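Local coordinates for protein Atp-dependent DNA ligase (Psychromonas sp., PDB 4D05) that probably seals nicks in DNA at the expense of ATP, passing through a covalent enzyme-adenylate intermediate, at residues 16-28 against 147-160. Sequence-based numbering, arbitrary orientation. Where two conformers were deposited one is given.
With AMP (adenosine monophosphate), chain H.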
loop_
_atom_site.group_PDB
_atom_site.type_symbol
_atom_site.label_atom_id
_atom_site.label_comp_id
_atom_site.label_asym_id
_atom_site.label_seq_id
_atom_site.Cartn_x
_atom_site.Cartn_y
_atom_site.Cartn_z
ATOM N N ILE A 16 -5.028 4.325 -17.783
ATOM C CA ILE A 16 -4.751 2.937 -18.164
ATOM C C ILE A 16 -5.977 2.283 -18.807
ATOM O O ILE A 16 -7.107 2.772 -18.687
ATOM C CB ILE A 16 -4.351 2.112 -16.941
ATOM C CG1 ILE A 16 -5.477 2.166 -15.894
ATOM C CG2 ILE A 16 -3.025 2.651 -16.375
ATOM C CD1 ILE A 16 -5.222 1.284 -14.650
ATOM N N ASP A 17 -5.759 1.159 -19.467
ATOM C CA ASP A 17 -6.864 0.322 -19.898
ATOM C C ASP A 17 -7.020 -0.692 -18.786
ATOM O O ASP A 17 -6.280 -1.682 -18.727
ATOM C CB ASP A 17 -6.528 -0.358 -21.220
ATOM C CG ASP A 17 -7.562 -1.383 -21.646
ATOM O OD1 ASP A 17 -8.571 -1.631 -20.912
ATOM O OD2 ASP A 17 -7.322 -1.977 -22.722
ATOM N N VAL A 18 -7.976 -0.433 -17.897
ATOM C CA VAL A 18 -8.156 -1.264 -16.704
ATOM C C VAL A 18 -8.405 -2.731 -17.039
ATOM O O VAL A 18 -8.106 -3.584 -16.213
ATOM C CB VAL A 18 -9.248 -0.725 -15.762
ATOM C CG1 VAL A 18 -10.644 -0.973 -16.312
ATOM C CG2 VAL A 18 -9.125 -1.380 -14.429
ATOM N N THR A 19 -8.915 -3.037 -18.236
ATOM C CA THR A 19 -9.228 -4.427 -18.579
ATOM C C THR A 19 -7.984 -5.274 -18.773
ATOM O O THR A 19 -8.070 -6.501 -18.887
ATOM C CB THR A 19 -10.118 -4.552 -19.840
ATOM O OG1 THR A 19 -9.348 -4.249 -21.012
ATOM C CG2 THR A 19 -11.315 -3.569 -19.717
ATOM N N GLN A 20 -6.819 -4.646 -18.811
ATOM C CA GLN A 20 -5.576 -5.389 -19.005
ATOM C C GLN A 20 -4.932 -5.755 -17.683
ATOM O O GLN A 20 -3.902 -6.430 -17.684
ATOM C CB GLN A 20 -4.601 -4.555 -19.798
ATOM C CG GLN A 20 -5.203 -4.056 -21.027
ATOM C CD GLN A 20 -4.494 -4.537 -22.202
ATOM O OE1 GLN A 20 -4.408 -5.746 -22.425
ATOM N NE2 GLN A 20 -3.958 -3.611 -22.979
ATOM N N TYR A 21 -5.532 -5.331 -16.568
ATOM C CA TYR A 21 -4.912 -5.548 -15.256
ATOM C C TYR A 21 -5.658 -6.521 -14.376
ATOM O O TYR A 21 -6.885 -6.469 -14.262
ATOM C CB TYR A 21 -4.826 -4.229 -14.492
ATOM C CG TYR A 21 -3.927 -3.270 -15.163
ATOM C CD1 TYR A 21 -4.367 -2.552 -16.267
ATOM C CD2 TYR A 21 -2.627 -3.095 -14.736
ATOM C CE1 TYR A 21 -3.540 -1.699 -16.917
ATOM C CE2 TYR A 21 -1.792 -2.231 -15.387
ATOM C CZ TYR A 21 -2.260 -1.533 -16.488
ATOM O OH TYR A 21 -1.453 -0.668 -17.188
ATOM N N TYR A 22 -4.905 -7.378 -13.697
ATOM C CA TYR A 22 -5.458 -8.168 -12.622
ATOM C C TYR A 22 -5.507 -7.322 -11.351
ATOM O O TYR A 22 -4.521 -6.677 -10.981
ATOM C CB TYR A 22 -4.636 -9.455 -12.388
ATOM C CG TYR A 22 -5.002 -10.503 -13.429
ATOM C CD1 TYR A 22 -6.140 -11.292 -13.271
ATOM C CD2 TYR A 22 -4.253 -10.651 -14.571
ATOM C CE1 TYR A 22 -6.504 -12.242 -14.233
ATOM C CE2 TYR A 22 -4.599 -11.578 -15.539
ATOM C CZ TYR A 22 -5.725 -12.363 -15.367
ATOM O OH TYR A 22 -6.051 -13.287 -16.351
ATOM N N VAL A 23 -6.647 -7.375 -10.677
ATOM C CA VAL A 23 -6.907 -6.544 -9.510
ATOM C C VAL A 23 -7.011 -7.429 -8.285
ATOM O O VAL A 23 -7.714 -8.430 -8.290
ATOM C CB VAL A 23 -8.214 -5.738 -9.696
ATOM C CG1 VAL A 23 -8.454 -4.834 -8.516
ATOM C CG2 VAL A 23 -8.149 -4.984 -10.993
ATOM N N SER A 24 -6.311 -7.026 -7.220
ATOM C CA SER A 24 -6.286 -7.778 -5.989
ATOM C C SER A 24 -6.364 -6.807 -4.817
ATOM O O SER A 24 -6.149 -5.612 -4.965
ATOM C CB SER A 24 -4.973 -8.598 -5.908
ATOM O OG SER A 24 -3.853 -7.733 -5.915
ATOM N N GLU A 25 -6.694 -7.331 -3.652
ATOM C CA GLU A 25 -6.724 -6.513 -2.425
ATOM C C GLU A 25 -5.314 -6.235 -1.923
ATOM O O GLU A 25 -4.484 -7.144 -1.764
ATOM C CB GLU A 25 -7.527 -7.231 -1.340
ATOM C CG GLU A 25 -7.692 -6.376 -0.067
ATOM C CD GLU A 25 -8.617 -6.969 0.964
ATOM O OE1 GLU A 25 -9.468 -7.800 0.581
ATOM O OE2 GLU A 25 -8.498 -6.597 2.171
ATOM N N LYS A 26 -5.030 -4.967 -1.672
ATOM C CA LYS A 26 -3.773 -4.556 -1.056
ATOM C C LYS A 26 -3.828 -4.974 0.424
ATOM O O LYS A 26 -4.680 -4.509 1.163
ATOM C CB LYS A 26 -3.657 -3.038 -1.174
ATOM C CG LYS A 26 -2.332 -2.424 -0.749
ATOM C CD LYS A 26 -2.426 -0.913 -1.000
ATOM C CE LYS A 26 -1.036 -0.242 -0.908
ATOM N NZ LYS A 26 -0.679 -0.301 0.513
ATOM N N LEU A 27 -2.923 -5.856 0.843
ATOM C CA LEU A 27 -2.974 -6.375 2.215
ATOM C C LEU A 27 -1.944 -5.652 3.083
ATOM O O LEU A 27 -0.827 -5.407 2.659
ATOM C CB LEU A 27 -2.659 -7.876 2.244
ATOM C CG LEU A 27 -3.553 -8.764 1.403
ATOM C CD1 LEU A 27 -3.230 -10.250 1.647
ATOM C CD2 LEU A 27 -5.021 -8.472 1.683
ATOM N N ASP A 28 -2.356 -5.307 4.300
ATOM C CA ASP A 28 -1.482 -4.615 5.246
ATOM C C ASP A 28 -0.836 -5.678 6.136
ATOM O O ASP A 28 -1.297 -5.964 7.245
ATOM C CB ASP A 28 -2.305 -3.663 6.097
ATOM C CG ASP A 28 -1.447 -2.693 6.906
ATOM O OD1 ASP A 28 -0.261 -2.457 6.610
ATOM O OD2 ASP A 28 -2.017 -2.100 7.823
ATOM N N VAL A 147 -13.965 -2.580 -0.474
ATOM C CA VAL A 147 -12.811 -3.100 0.265
ATOM C C VAL A 147 -12.525 -2.183 1.449
ATOM O O VAL A 147 -12.377 -2.650 2.589
ATOM C CB VAL A 147 -11.609 -3.170 -0.654
ATOM C CG1 VAL A 147 -10.305 -3.369 0.152
ATOM C CG2 VAL A 147 -11.793 -4.291 -1.614
ATOM N N VAL A 148 -12.518 -0.868 1.214
ATOM C CA VAL A 148 -12.174 0.071 2.295
ATOM C C VAL A 148 -13.261 0.136 3.403
ATOM O O VAL A 148 -12.950 0.201 4.608
ATOM C CB VAL A 148 -11.855 1.459 1.714
ATOM C CG1 VAL A 148 -11.788 2.545 2.812
ATOM C CG2 VAL A 148 -10.566 1.397 0.879
HETATM N N MSE A 149 -14.526 0.090 3.014
HETATM C CA MSE A 149 -15.596 0.077 3.997
HETATM C C MSE A 149 -15.532 -1.176 4.844
HETATM O O MSE A 149 -15.903 -1.146 5.999
HETATM C CB MSE A 149 -16.956 0.196 3.307
HETATM C CG MSE A 149 -17.146 1.528 2.702
HETATM SE SE MSE A 149 -17.322 2.846 4.127
HETATM C CE MSE A 149 -18.498 1.750 5.290
ATOM N N GLY A 150 -15.002 -2.248 4.276
ATOM C CA GLY A 150 -14.793 -3.494 4.987
ATOM C C GLY A 150 -13.473 -3.564 5.719
ATOM O O GLY A 150 -13.096 -4.630 6.220
ATOM N N LYS A 151 -12.792 -2.433 5.804
ATOM C CA LYS A 151 -11.561 -2.258 6.602
ATOM C C LYS A 151 -10.331 -2.855 5.936
ATOM O O LYS A 151 -9.276 -3.059 6.589
ATOM C CB LYS A 151 -11.723 -2.807 8.020
ATOM C CG LYS A 151 -12.927 -2.282 8.738
ATOM C CD LYS A 151 -12.888 -0.805 8.757
ATOM C CE LYS A 151 -13.893 -0.240 9.757
ATOM N NZ LYS A 151 -13.898 1.226 9.615
ATOM N N GLY A 152 -10.433 -3.091 4.636
ATOM C CA GLY A 152 -9.264 -3.377 3.837
ATOM C C GLY A 152 -8.505 -2.118 3.451
ATOM O O GLY A 152 -9.019 -1.010 3.546
ATOM N N GLU A 153 -7.289 -2.284 2.947
ATOM C CA GLU A 153 -6.376 -1.164 2.749
ATOM C C GLU A 153 -6.540 -0.473 1.389
ATOM O O GLU A 153 -6.357 0.729 1.256
ATOM C CB GLU A 153 -4.924 -1.660 2.939
ATOM C CG GLU A 153 -3.909 -0.596 3.263
ATOM C CD GLU A 153 -3.964 -0.116 4.714
ATOM O OE1 GLU A 153 -4.938 -0.420 5.425
ATOM O OE2 GLU A 153 -3.022 0.574 5.155
ATOM N N GLY A 154 -6.874 -1.249 0.368
ATOM C CA GLY A 154 -6.938 -0.716 -0.974
ATOM C C GLY A 154 -6.820 -1.844 -1.984
ATOM O O GLY A 154 -7.110 -3.003 -1.657
ATOM N N LEU A 155 -6.420 -1.485 -3.207
ATOM C CA LEU A 155 -6.272 -2.463 -4.286
ATOM C C LEU A 155 -4.888 -2.389 -4.911
ATOM O O LEU A 155 -4.191 -1.381 -4.799
ATOM C CB LEU A 155 -7.319 -2.191 -5.388
ATOM C CG LEU A 155 -8.763 -2.277 -4.931
ATOM C CD1 LEU A 155 -9.725 -1.824 -6.045
ATOM C CD2 LEU A 155 -9.038 -3.672 -4.518
HETATM N N MSE A 156 -4.493 -3.470 -5.570
HETATM C CA MSE A 156 -3.333 -3.501 -6.418
HETATM C C MSE A 156 -3.733 -3.941 -7.815
HETATM O O MSE A 156 -4.617 -4.763 -7.961
HETATM C CB MSE A 156 -2.292 -4.519 -5.892
HETATM C CG MSE A 156 -1.836 -4.282 -4.447
HETATM SE SE MSE A 156 -0.696 -2.684 -4.258
HETATM C CE MSE A 156 0.620 -3.109 -5.657
ATOM N N LEU A 157 -3.055 -3.385 -8.825
ATOM C CA LEU A 157 -3.281 -3.701 -10.215
ATOM C C LEU A 157 -1.964 -4.212 -10.823
ATOM O O LEU A 157 -0.910 -3.603 -10.644
ATOM C CB LEU A 157 -3.720 -2.465 -10.985
ATOM C CG LEU A 157 -5.153 -1.962 -10.685
ATOM C CD1 LEU A 157 -5.223 -1.102 -9.423
ATOM C CD2 LEU A 157 -5.687 -1.167 -11.827
ATOM N N HIS A 158 -2.044 -5.298 -11.583
ATOM C CA HIS A 158 -0.836 -5.851 -12.206
ATOM C C HIS A 158 -1.166 -6.271 -13.629
ATOM O O HIS A 158 -2.056 -7.081 -13.856
ATOM C CB HIS A 158 -0.362 -7.034 -11.371
ATOM C CG HIS A 158 1.038 -7.469 -11.667
ATOM N ND1 HIS A 158 1.733 -8.308 -10.824
ATOM C CD2 HIS A 158 1.863 -7.208 -12.701
ATOM C CE1 HIS A 158 2.946 -8.504 -11.302
ATOM N NE2 HIS A 158 3.044 -7.876 -12.461
ATOM N N HIS A 159 -0.486 -5.662 -14.586
ATOM C CA HIS A 159 -0.752 -5.902 -15.996
ATOM C C HIS A 159 -0.553 -7.382 -16.342
ATOM O O HIS A 159 0.479 -7.988 -16.006
ATOM C CB HIS A 159 0.142 -4.997 -16.843
ATOM C CG HIS A 159 -0.310 -4.850 -18.255
ATOM N ND1 HIS A 159 -0.255 -5.887 -19.153
ATOM C CD2 HIS A 159 -0.825 -3.793 -18.924
ATOM C CE1 HIS A 159 -0.710 -5.473 -20.328
ATOM N NE2 HIS A 159 -1.074 -4.207 -20.210
ATOM N N GLN A 160 -1.546 -7.946 -17.031
ATOM C CA GLN A 160 -1.540 -9.387 -17.371
ATOM C C GLN A 160 -0.321 -9.811 -18.199
ATOM O O GLN A 160 0.088 -10.971 -18.144
ATOM C CB GLN A 160 -2.851 -9.771 -18.096
ATOM C CG GLN A 160 -3.005 -9.081 -19.418
ATOM C CD GLN A 160 -4.410 -9.161 -19.966
ATOM O OE1 GLN A 160 -5.267 -9.834 -19.410
ATOM N NE2 GLN A 160 -4.658 -8.449 -21.051
HETATM P P AMP H . 1.240 0.025 0.522
HETATM O O1P AMP H . 1.549 1.387 -0.032
HETATM O O2P AMP H . 1.468 -0.388 1.965
HETATM O "O5'" AMP H . 1.873 -1.025 -0.484
HETATM C "C5'" AMP H . 1.549 -2.366 -0.197
HETATM C "C4'" AMP H . 2.830 -3.139 -0.282
HETATM O "O4'" AMP H . 2.607 -4.515 -0.060
HETATM C "C3'" AMP H . 3.361 -2.962 -1.664
HETATM O "O3'" AMP H . 4.765 -2.723 -1.476
HETATM C "C2'" AMP H . 3.099 -4.278 -2.337
HETATM O "O2'" AMP H . 4.311 -4.412 -3.082
HETATM C "C1'" AMP H . 2.765 -5.311 -1.220
HETATM N N9 AMP H . 1.402 -5.914 -1.413
HETATM C C8 AMP H . 0.359 -6.049 -0.547
HETATM N N7 AMP H . -0.731 -6.618 -1.121
HETATM C C5 AMP H . -0.343 -6.907 -2.384
HETATM C C6 AMP H . -1.004 -7.470 -3.564
HETATM N N6 AMP H . -2.275 -7.890 -3.476
HETATM N N1 AMP H . -0.260 -7.578 -4.671
HETATM C C2 AMP H . 0.992 -7.113 -4.778
HETATM N N3 AMP H . 1.655 -6.577 -3.768
HETATM C C4 AMP H . 1.038 -6.447 -2.569
HETATM O O HOH W 1 -7.563 -8.365 -21.688
HETATM O O HOH W 2 -6.468 -5.143 3.098
#
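Lys-26 and Met-156 touch beside the bound AMP, the lysine on the phosphate side and the methionine against the adenine, on the same face of an antiparallel strand pair, 21-26 with 154-159. The lysine chain leaves with CG anti to the backbone N (chi1 -172°), runs extended past the selenium of Met-156, a selenomethionine (CG to SE 3.9 Å), and turns only at its last torsion, bringing NZ into a covalent bond with AMP P (1.9 Å). Met-156, bent at chi2 and chi3, folds back so that CG lies over one face of the adenine, 3.4 Å from AMP C6. The amino group N6 of AMP donates to both Ser-24 OG and Glu-25 O, while Leu-27 N meets N7 almost straight on (3.0 Å, 175°). Backbone hydrogen bonds tie Ser-24 to Met-156 in both directions. A water bridges Glu-25 OE2, Lys-26 O and Glu-153 N; Arg-70 also pairs with that carboxylate oxygen, and Lys-176 with Glu-153 OE2. On the other side of the sheet Val-23 sends CG1 to Leu-155 CD1 and CG2 to Leu-157 CG, with Leu-140 of helix 137-149 against Val-23 and Leu-155. At the far end the His-159 ring sets its edge on the Tyr-21 face (centroids 5.0 Å, planes 77° apart), and Gln-20 CB lies over a His-159 face. Bonds to adenine N6 and N7 read the base, consistent with ATP specificity, and the lysine-phosphorus link marks the adenylated state of nucleotidyltransferase ligases, probably that from which AMP passes to a nick's 5'-phosphate.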